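Local coordinates for cellulosomal scaffoldin adaptor protein B (Acetivibrio cellulolyticus, PDB 3FNK) that links cellulosome components as an adaptor scaffoldin, this chain being its second type II cohesin, a dockerin-binding module, at residues Ala132-Phe137 against Pro169-Ser174; Met14-Asn19 against Ile27-Lys32; Leu75-Asp80 against Leu98-Thr103. One frame throughout, in Å; residues are numbered along the deposited sequence. Where two conformers were deposited one is given.

Interaction 1: Ala132-Phe137 against Pro169-Ser174; sequences ATTVVF and PGEINS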
loop_
_atom_site.group_PDB
_atom_site.type_symbol
_atom_site.label_atom_id
_atom_site.label_comp_id
_atom_site.label_asym_id
_atom_site.label_seq_id
_atom_site.Cartn_x
_atom_site.Cartn_y
_atom_site.Cartn_z
ATOM N N ALA A 132 5.433 12.230 -17.515
ATOM C CA ALA A 132 5.999 12.336 -16.157
ATOM C C ALA A 132 4.928 12.276 -15.083
ATOM O O ALA A 132 4.018 13.108 -15.042
ATOM C CB ALA A 132 6.824 13.635 -15.998
ATOM N N THR A 133 5.043 11.299 -14.193
ATOM C CA THR A 133 3.941 11.065 -13.265
ATOM C C THR A 133 4.368 10.506 -11.912
ATOM O O THR A 133 5.274 9.669 -11.820
ATOM C CB THR A 133 2.820 10.181 -13.939
ATOM O OG1 THR A 133 1.561 10.400 -13.296
ATOM C CG2 THR A 133 3.175 8.710 -13.961
ATOM N N THR A 134 3.687 10.976 -10.869
ATOM C CA THR A 134 3.937 10.497 -9.500
ATOM C C THR A 134 2.687 9.941 -8.791
ATOM O O THR A 134 1.564 10.445 -8.936
ATOM C CB THR A 134 4.552 11.593 -8.645
ATOM O OG1 THR A 134 3.721 12.756 -8.730
ATOM C CG2 THR A 134 5.939 11.959 -9.166
ATOM N N VAL A 135 2.918 8.890 -8.018
ATOM C CA VAL A 135 1.923 8.303 -7.132
ATOM C C VAL A 135 2.316 8.679 -5.700
ATOM O O VAL A 135 3.491 8.582 -5.349
ATOM C CB VAL A 135 1.923 6.780 -7.332
ATOM C CG1 VAL A 135 1.041 6.071 -6.306
ATOM C CG2 VAL A 135 1.468 6.462 -8.759
ATOM N N VAL A 136 1.348 9.124 -4.892
ATOM C CA VAL A 136 1.617 9.466 -3.499
ATOM C C VAL A 136 0.647 8.793 -2.491
ATOM O O VAL A 136 -0.504 8.452 -2.850
ATOM C CB VAL A 136 1.659 11.001 -3.265
ATOM C CG1 VAL A 136 2.828 11.662 -4.088
ATOM C CG2 VAL A 136 0.322 11.665 -3.579
ATOM N N PHE A 137 1.146 8.578 -1.264
ATOM C CA PHE A 137 0.294 8.365 -0.100
ATOM C C PHE A 137 -0.180 9.741 0.263
ATOM O O PHE A 137 0.616 10.674 0.358
ATOM C CB PHE A 137 1.037 7.747 1.101
ATOM C CG PHE A 137 1.570 6.353 0.841
ATOM C CD1 PHE A 137 2.913 6.162 0.581
ATOM C CD2 PHE A 137 0.698 5.242 0.788
ATOM C CE1 PHE A 137 3.425 4.864 0.316
ATOM C CE2 PHE A 137 1.170 3.953 0.521
ATOM C CZ PHE A 137 2.559 3.766 0.286
ATOM N N PRO A 169 7.033 7.204 -3.109
ATOM C CA PRO A 169 7.769 6.289 -3.998
ATOM C C PRO A 169 8.666 6.892 -5.077
ATOM O O PRO A 169 9.550 6.188 -5.584
ATOM C CB PRO A 169 6.655 5.491 -4.684
ATOM C CG PRO A 169 5.465 6.361 -4.584
ATOM C CD PRO A 169 5.576 7.080 -3.287
ATOM N N GLY A 170 8.453 8.142 -5.462
ATOM C CA GLY A 170 9.299 8.703 -6.546
ATOM C C GLY A 170 8.686 8.591 -7.940
ATOM O O GLY A 170 7.740 7.819 -8.153
ATOM N N GLU A 171 9.239 9.341 -8.887
ATOM C CA GLU A 171 8.565 9.602 -10.166
ATOM C C GLU A 171 8.537 8.412 -11.119
ATOM O O GLU A 171 9.399 7.537 -11.070
ATOM C CB GLU A 171 9.154 10.846 -10.839
ATOM C CG GLU A 171 8.203 11.536 -11.828
ATOM C CD GLU A 171 8.622 12.958 -12.157
ATOM O OE1 GLU A 171 7.821 13.895 -11.914
ATOM O OE2 GLU A 171 9.756 13.140 -12.651
ATOM N N ILE A 172 7.505 8.378 -11.962
ATOM C CA ILE A 172 7.381 7.352 -12.995
ATOM C C ILE A 172 7.597 8.002 -14.357
ATOM O O ILE A 172 7.120 9.136 -14.604
ATOM C CB ILE A 172 6.031 6.583 -12.912
ATOM C CG1 ILE A 172 6.071 5.597 -11.736
ATOM C CG2 ILE A 172 5.754 5.774 -14.190
ATOM C CD1 ILE A 172 4.748 4.820 -11.484
ATOM N N ASN A 173 8.316 7.295 -15.228
ATOM C CA ASN A 173 8.719 7.811 -16.544
ATOM C C ASN A 173 9.152 9.271 -16.454
ATOM O O ASN A 173 8.484 10.163 -16.997
ATOM C CB ASN A 173 7.596 7.639 -17.578
ATOM C CG ASN A 173 7.459 6.206 -18.072
ATOM O OD1 ASN A 173 8.437 5.480 -18.184
ATOM N ND2 ASN A 173 6.234 5.805 -18.381
ATOM N N SER A 174 10.249 9.513 -15.733
ATOM C CA SER A 174 10.740 10.871 -15.508
ATOM C C SER A 174 11.267 11.469 -16.787
ATOM O O SER A 174 11.970 10.788 -17.533
ATOM C CB SER A 174 11.863 10.866 -14.473
ATOM O OG SER A 174 11.343 11.208 -13.209
#

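Interaction 2: Met14-Asn19 against Ile27-Lys32; sequences MGYDKN and IKATVK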
loop_
_atom_site.group_PDB
_atom_site.type_symbol
_atom_site.label_atom_id
_atom_site.label_comp_id
_atom_site.label_asym_id
_atom_site.label_seq_id
_atom_site.Cartn_x
_atom_site.Cartn_y
_atom_site.Cartn_z
ATOM N N MET A 14 6.129 2.688 -0.766
ATOM C CA MET A 14 5.815 1.976 -2.025
ATOM C C MET A 14 7.075 1.822 -2.891
ATOM O O MET A 14 7.745 2.826 -3.151
ATOM C CB MET A 14 4.749 2.767 -2.788
ATOM C CG MET A 14 4.067 1.995 -3.899
ATOM S SD MET A 14 2.890 3.068 -4.725
ATOM C CE MET A 14 1.774 3.456 -3.363
ATOM N N GLY A 15 7.390 0.599 -3.330
ATOM C CA GLY A 15 8.432 0.366 -4.353
ATOM C C GLY A 15 7.860 -0.086 -5.710
ATOM O O GLY A 15 6.816 -0.766 -5.745
ATOM N N TYR A 16 8.511 0.313 -6.808
ATOM C CA TYR A 16 8.150 -0.112 -8.183
ATOM C C TYR A 16 9.056 -1.182 -8.695
ATOM O O TYR A 16 10.249 -1.166 -8.417
ATOM C CB TYR A 16 8.229 1.037 -9.167
ATOM C CG TYR A 16 7.391 2.216 -8.794
ATOM C CD1 TYR A 16 6.063 2.049 -8.414
ATOM C CD2 TYR A 16 7.916 3.519 -8.833
ATOM C CE1 TYR A 16 5.287 3.131 -8.056
ATOM C CE2 TYR A 16 7.126 4.628 -8.485
ATOM C CZ TYR A 16 5.816 4.414 -8.100
ATOM O OH TYR A 16 4.991 5.469 -7.747
ATOM N N ASP A 17 8.521 -2.116 -9.468
ATOM C CA ASP A 17 9.409 -3.055 -10.113
ATOM C C ASP A 17 10.150 -2.387 -11.281
ATOM O O ASP A 17 11.170 -2.889 -11.706
ATOM C CB ASP A 17 8.725 -4.388 -10.477
ATOM C CG ASP A 17 7.691 -4.267 -11.587
ATOM O OD1 ASP A 17 7.293 -3.161 -12.004
ATOM O OD2 ASP A 17 7.259 -5.337 -12.049
ATOM N N LYS A 18 9.637 -1.244 -11.748
ATOM C CA LYS A 18 10.312 -0.382 -12.713
ATOM C C LYS A 18 9.838 1.068 -12.630
ATOM O O LYS A 18 8.676 1.348 -12.297
ATOM C CB LYS A 18 10.173 -0.913 -14.150
ATOM C CG LYS A 18 8.821 -0.631 -14.798
ATOM C CD LYS A 18 8.533 -1.601 -15.930
ATOM C CE LYS A 18 8.516 -3.024 -15.422
ATOM N NZ LYS A 18 7.542 -3.828 -16.206
ATOM N N ASN A 19 10.756 1.965 -12.977
ATOM C CA ASN A 19 10.608 3.424 -12.957
ATOM C C ASN A 19 10.081 3.975 -14.275
ATOM O O ASN A 19 9.529 5.086 -14.346
ATOM C CB ASN A 19 11.987 4.057 -12.656
ATOM C CG ASN A 19 13.189 3.118 -13.032
ATOM O OD1 ASN A 19 13.057 2.157 -13.816
ATOM N ND2 ASN A 19 14.362 3.410 -12.457
ATOM N N ILE A 27 3.306 -1.415 -14.405
ATOM C CA ILE A 27 4.294 -1.346 -13.323
ATOM C C ILE A 27 3.591 -1.881 -12.070
ATOM O O ILE A 27 2.466 -1.437 -11.753
ATOM C CB ILE A 27 4.712 0.096 -13.046
ATOM C CG1 ILE A 27 5.320 0.735 -14.307
ATOM C CG2 ILE A 27 5.690 0.152 -11.869
ATOM C CD1 ILE A 27 5.174 2.247 -14.356
ATOM N N LYS A 28 4.217 -2.827 -11.368
ATOM C CA LYS A 28 3.699 -3.186 -10.060
ATOM C C LYS A 28 4.279 -2.378 -8.893
ATOM O O LYS A 28 5.505 -2.294 -8.706
ATOM C CB LYS A 28 3.691 -4.685 -9.787
ATOM C CG LYS A 28 4.981 -5.393 -9.789
ATOM C CD LYS A 28 4.740 -6.835 -10.308
ATOM C CE LYS A 28 4.179 -6.772 -11.718
ATOM N NZ LYS A 28 3.654 -8.078 -12.262
ATOM N N ALA A 29 3.358 -1.752 -8.160
ATOM C CA ALA A 29 3.657 -0.940 -6.994
ATOM C C ALA A 29 3.349 -1.774 -5.764
ATOM O O ALA A 29 2.237 -2.306 -5.641
ATOM C CB ALA A 29 2.822 0.316 -7.014
ATOM N N THR A 30 4.353 -1.928 -4.900
ATOM C CA THR A 30 4.280 -2.764 -3.693
ATOM C C THR A 30 4.347 -1.874 -2.440
ATOM O O THR A 30 5.297 -1.091 -2.276
ATOM C CB THR A 30 5.411 -3.777 -3.636
ATOM O OG1 THR A 30 5.351 -4.626 -4.786
ATOM C CG2 THR A 30 5.323 -4.621 -2.389
ATOM N N VAL A 31 3.322 -1.979 -1.585
ATOM C CA VAL A 31 3.270 -1.258 -0.311
ATOM C C VAL A 31 3.985 -2.205 0.639
ATOM O O VAL A 31 3.704 -3.395 0.645
ATOM C CB VAL A 31 1.800 -0.978 0.162
ATOM C CG1 VAL A 31 1.767 -0.355 1.576
ATOM C CG2 VAL A 31 1.068 -0.080 -0.822
ATOM N N LYS A 32 4.917 -1.676 1.436
ATOM C CA LYS A 32 5.752 -2.499 2.291
ATOM C C LYS A 32 6.243 -1.698 3.508
ATOM O O LYS A 32 6.313 -0.460 3.477
ATOM C CB LYS A 32 6.943 -3.019 1.481
ATOM C CG LYS A 32 7.796 -1.885 0.862
ATOM C CD LYS A 32 8.785 -2.518 -0.129
ATOM C CE LYS A 32 9.623 -1.493 -0.856
ATOM N NZ LYS A 32 10.620 -2.288 -1.679
HETATM O O HOH W 1 6.588 -3.542 -6.960
#

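Interaction 3: Leu75-Asp80 against Leu98-Thr103; sequences LLVSED and LSRSYT. With EDO (1,2-ethanediol), chain D.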
loop_
_atom_site.group_PDB
_atom_site.type_symbol
_atom_site.label_atom_id
_atom_site.label_comp_id
_atom_site.label_asym_id
_atom_site.label_seq_id
_atom_site.Cartn_x
_atom_site.Cartn_y
_atom_site.Cartn_z
ATOM N N LEU A 75 2.955 -10.315 4.373
ATOM C CA LEU A 75 2.369 -10.162 5.722
ATOM C C LEU A 75 0.835 -10.207 5.675
ATOM O O LEU A 75 0.255 -9.973 4.620
ATOM C CB LEU A 75 2.838 -8.865 6.399
ATOM C CG LEU A 75 4.371 -8.638 6.447
ATOM C CD1 LEU A 75 4.684 -7.372 7.266
ATOM C CD2 LEU A 75 5.133 -9.876 7.019
ATOM N N LEU A 76 0.202 -10.477 6.820
ATOM C CA LEU A 76 -1.262 -10.444 6.925
ATOM C C LEU A 76 -1.971 -11.570 6.134
ATOM O O LEU A 76 -3.159 -11.448 5.769
ATOM C CB LEU A 76 -1.776 -9.051 6.498
ATOM C CG LEU A 76 -1.231 -7.845 7.296
ATOM C CD1 LEU A 76 -1.849 -6.510 6.803
ATOM C CD2 LEU A 76 -1.441 -8.019 8.803
ATOM N N VAL A 77 -1.230 -12.647 5.846
ATOM C CA VAL A 77 -1.803 -13.824 5.178
ATOM C C VAL A 77 -1.845 -15.087 6.032
ATOM O O VAL A 77 -2.146 -16.177 5.513
ATOM C CB VAL A 77 -1.122 -14.147 3.806
ATOM C CG1 VAL A 77 -1.436 -13.086 2.820
ATOM C CG2 VAL A 77 0.391 -14.286 3.964
ATOM N N SER A 78 -1.583 -14.981 7.333
ATOM C CA SER A 78 -1.741 -16.169 8.156
ATOM C C SER A 78 -3.230 -16.368 8.506
ATOM O O SER A 78 -3.812 -15.562 9.217
ATOM C CB SER A 78 -0.864 -16.083 9.418
ATOM O OG SER A 78 -1.352 -16.989 10.396
ATOM N N GLU A 79 -3.829 -17.450 8.017
ATOM C CA GLU A 79 -5.274 -17.650 8.114
ATOM C C GLU A 79 -5.761 -17.811 9.536
ATOM O O GLU A 79 -6.829 -17.340 9.863
ATOM C CB GLU A 79 -5.773 -18.798 7.219
ATOM C CG GLU A 79 -5.858 -18.453 5.692
ATOM C CD GLU A 79 -6.632 -17.117 5.317
ATOM O OE1 GLU A 79 -7.743 -16.812 5.849
ATOM O OE2 GLU A 79 -6.123 -16.368 4.447
ATOM N N ASP A 80 -4.944 -18.414 10.388
ATOM C CA ASP A 80 -5.193 -18.480 11.829
ATOM C C ASP A 80 -5.543 -17.174 12.538
ATOM O O ASP A 80 -6.193 -17.195 13.593
ATOM C CB ASP A 80 -3.999 -19.115 12.532
ATOM C CG ASP A 80 -3.850 -20.581 12.184
ATOM O OD1 ASP A 80 -4.750 -21.117 11.486
ATOM O OD2 ASP A 80 -2.834 -21.176 12.591
ATOM N N LEU A 98 -7.221 1.132 0.550
ATOM C CA LEU A 98 -7.062 -0.281 0.785
ATOM C C LEU A 98 -6.816 -0.510 2.270
ATOM O O LEU A 98 -6.035 0.224 2.913
ATOM C CB LEU A 98 -5.807 -0.798 0.088
ATOM C CG LEU A 98 -5.395 -0.277 -1.292
ATOM C CD1 LEU A 98 -3.984 -0.734 -1.603
ATOM C CD2 LEU A 98 -6.344 -0.840 -2.332
ATOM N N SER A 99 -7.437 -1.558 2.795
ATOM C CA SER A 99 -7.259 -1.958 4.185
ATOM C C SER A 99 -7.196 -3.445 4.283
ATOM O O SER A 99 -7.982 -4.152 3.662
ATOM C CB SER A 99 -8.414 -1.506 5.054
ATOM O OG SER A 99 -8.621 -0.139 4.957
ATOM N N ARG A 100 -6.265 -3.909 5.100
ATOM C CA ARG A 100 -6.191 -5.283 5.488
ATOM C C ARG A 100 -5.729 -5.368 6.937
ATOM O O ARG A 100 -4.694 -4.750 7.297
ATOM C CB ARG A 100 -5.233 -6.021 4.548
ATOM C CG ARG A 100 -5.214 -7.507 4.767
ATOM C CD ARG A 100 -4.368 -8.272 3.739
ATOM N NE ARG A 100 -4.398 -9.708 4.042
ATOM C CZ ARG A 100 -5.023 -10.650 3.313
ATOM N NH1 ARG A 100 -5.706 -10.322 2.209
ATOM N NH2 ARG A 100 -4.951 -11.939 3.683
ATOM N N SER A 101 -6.452 -6.149 7.755
ATOM C CA SER A 101 -6.107 -6.359 9.171
ATOM C C SER A 101 -6.335 -7.814 9.618
ATOM O O SER A 101 -7.205 -8.476 9.104
ATOM C CB SER A 101 -6.983 -5.508 10.105
ATOM O OG SER A 101 -6.497 -4.194 10.294
ATOM N N TYR A 102 -5.556 -8.281 10.592
ATOM C CA TYR A 102 -5.927 -9.447 11.378
ATOM C C TYR A 102 -7.049 -9.085 12.340
ATOM O O TYR A 102 -7.082 -7.963 12.866
ATOM C CB TYR A 102 -4.714 -9.915 12.167
ATOM C CG TYR A 102 -3.675 -10.654 11.332
ATOM C CD1 TYR A 102 -2.305 -10.512 11.595
ATOM C CD2 TYR A 102 -4.057 -11.483 10.287
ATOM C CE1 TYR A 102 -1.348 -11.197 10.851
ATOM C CE2 TYR A 102 -3.109 -12.159 9.517
ATOM C CZ TYR A 102 -1.749 -12.042 9.827
ATOM O OH TYR A 102 -0.810 -12.713 9.058
ATOM N N THR A 103 -7.945 -10.038 12.607
ATOM C CA THR A 103 -9.046 -9.821 13.545
ATOM C C THR A 103 -8.932 -10.684 14.812
ATOM O O THR A 103 -9.423 -10.281 15.884
ATOM C CB THR A 103 -10.432 -10.110 12.878
ATOM O OG1 THR A 103 -10.400 -11.386 12.244
ATOM C CG2 THR A 103 -10.766 -9.042 11.847
HETATM C C1 EDO D . -11.247 0.125 3.049
HETATM O O1 EDO D . -10.001 0.771 2.754
HETATM C C2 EDO D . -12.263 1.197 3.358
HETATM O O2 EDO D . -12.123 1.604 4.712
HETATM O O HOH W 2 -7.119 -13.749 2.683
#

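Interaction 1: Ala132-Phe137 against Pro169-Ser174
E171 crosses T134 obliquely, next to the single bridge of T133 with I172. From CB onward its chain stays against T134 CG2: CB lies 3.8 Å from that methyl, and CG comes to 3.5 Å from it while also touching T133 O. CG stands anti to the backbone N (chi1 -156°), and from there the chain runs on extended. CD and OE1 skirt the same methyl, and OE2 ends in a hydrogen bond from S174 OG, 2.6 Å, taken on its anti lone pair, away from OE1. Next to it along the backbone, T133 and I172 form an antiparallel hydrogen-bonded pair. T133 N gives to I172 O at 3.0 Å, and I172 N returns a shorter bond of 2.6 Å to T133 O. Their side chains lie side by side, pointing the same way, T133 CG2 being 3.7 Å from I172 CB; L53 meets T133 and Y16 meets I172. Further on, P169 turns its ring tip onto the backbone, CG 3.1 Å from V135 O, a tight approach. This isolated beta bridge joins the segment after strand 165-167 to the approach to strand 136-137, within the jelly-roll beta sandwich, or flattened barrel, that characterises cohesins.

Interaction 2: Met14-Asn19 against Ile27-Lys32
The Y16 ring meets A29 at its edge: the methyl CB lies in the ring plane, 3.9 Å from CE1. Strand 14-16 and strand 27-32, which carry the two residues, are neighbours in a beta hairpin, antiparallel at 152°. K28 O is also near the ring plane at the edge, whereas I27 CG2 comes in obliquely, 4.0 Å from Y16 CD1. P169, I172 and V135, from other parts of the chain, touch the Y16 side chain. The second flat group, the D17 carboxylate, is approached by K28 N from above its plane, 58° out of it, in a hydrogen bond of 3.2 Å to OD1. D17 OD2 lies against the aliphatic part of K28, 3.2 Å from CG, rather than at the ammonium, whose NZ is held by P58 O.

G15 and T30 form the hairpin's hydrogen-bonded pair, N to O in both directions; M14 with V31 and Y16 with A29 are the flanking non-hydrogen-bonded pairs. D17 N, beyond the strand, adds a bond to K28 O. M14, Y16, A29 and V31 send their side chains to one face, T30 to the other. On the first, M14 SD rests 3.6 Å from A29 CB, and the bend at chi3 (-61°) turns CE toward V31 CG2. On the second, the extended chain of K32 passes near G15, and a water sits between G15 O and T30 OG1, 2.7 Å from the latter. Strand 118-127 pairs with the other edge of 27-32 and continues the sheet. Where the first segment has left its strand, I27 CG2 lies 3.2 Å from K18 O, a carbonyl oxygen buried here with no polar partner in the model.

Interaction 3: Leu75-Asp80 against Leu98-Thr103
L76 O is gripped by two nitrogens of R100, NE at 2.7 Å and NH2 at 2.8 Å, a side-on fork closing on one atom. The oxygen lies in the guanidinium plane, but both donors reach it from the same face of its own carbonyl plane, NE standing 41° above it. R100 arrives fully extended from CG to NE (chi3 179°), with CD and NE both in contact with L76 CB. The L76 side chain divides its two methyls: CD1 goes to the strand backbone, 3.4 Å from R100 O, and CD2 sits over one face of the Y102 ring, a CH-pi contact 4.0 Å from the centroid and set toward the rim. At the far end of that ring S78 N, lying in the ring plane, donates to Y102 OH at 3.0 Å, and S78 CB touches the same hydroxyl.

The loop between strands 71-72 and 83-87 is thereby fastened to strand 95-102, a member of the five-stranded antiparallel sheet of the cohesin sandwich that, in relatives, carries the dockerin-binding face.

In the next shell, E115 ties both partners together, OE1 bonded to Y102 OH and OE2 to L76 N. Y81 and Y108 meet the Y102 ring edge-to-face, while P83, V85 and Y42 flank R100. A water accepts from R100 NH2 and gives only a weak bond to E79 OE2. E79 OE2 itself stays 4.6 Å from R100 NH2, beyond a salt bridge. Farther back along the strand, S99 OG lies 2.8 Å from O1 of a 1,2-ethanediol probably taken from the crystallisation liquor.

In the fold
From the N terminus, interaction 2 comes first, closing the loop between strands 11-16 and 26-34 in the six-stranded mixed sheet. Interaction 3 then closes a loop holding strand 83-87 and the start of strand 95-102, and interaction 1 closes the last, around strands 150-154 and 165-167. The three follow in series; none nest or cross. Interactions 1 and 2 adjoin: N173 N probably bonds to N19 O, and P169 CB touches M14 O, so the segment after strand 165-167 lies against the hairpin. Interaction 3 lies on the opposite side of the chain's centre, yet it and interaction 1 both reach the five-stranded sheet.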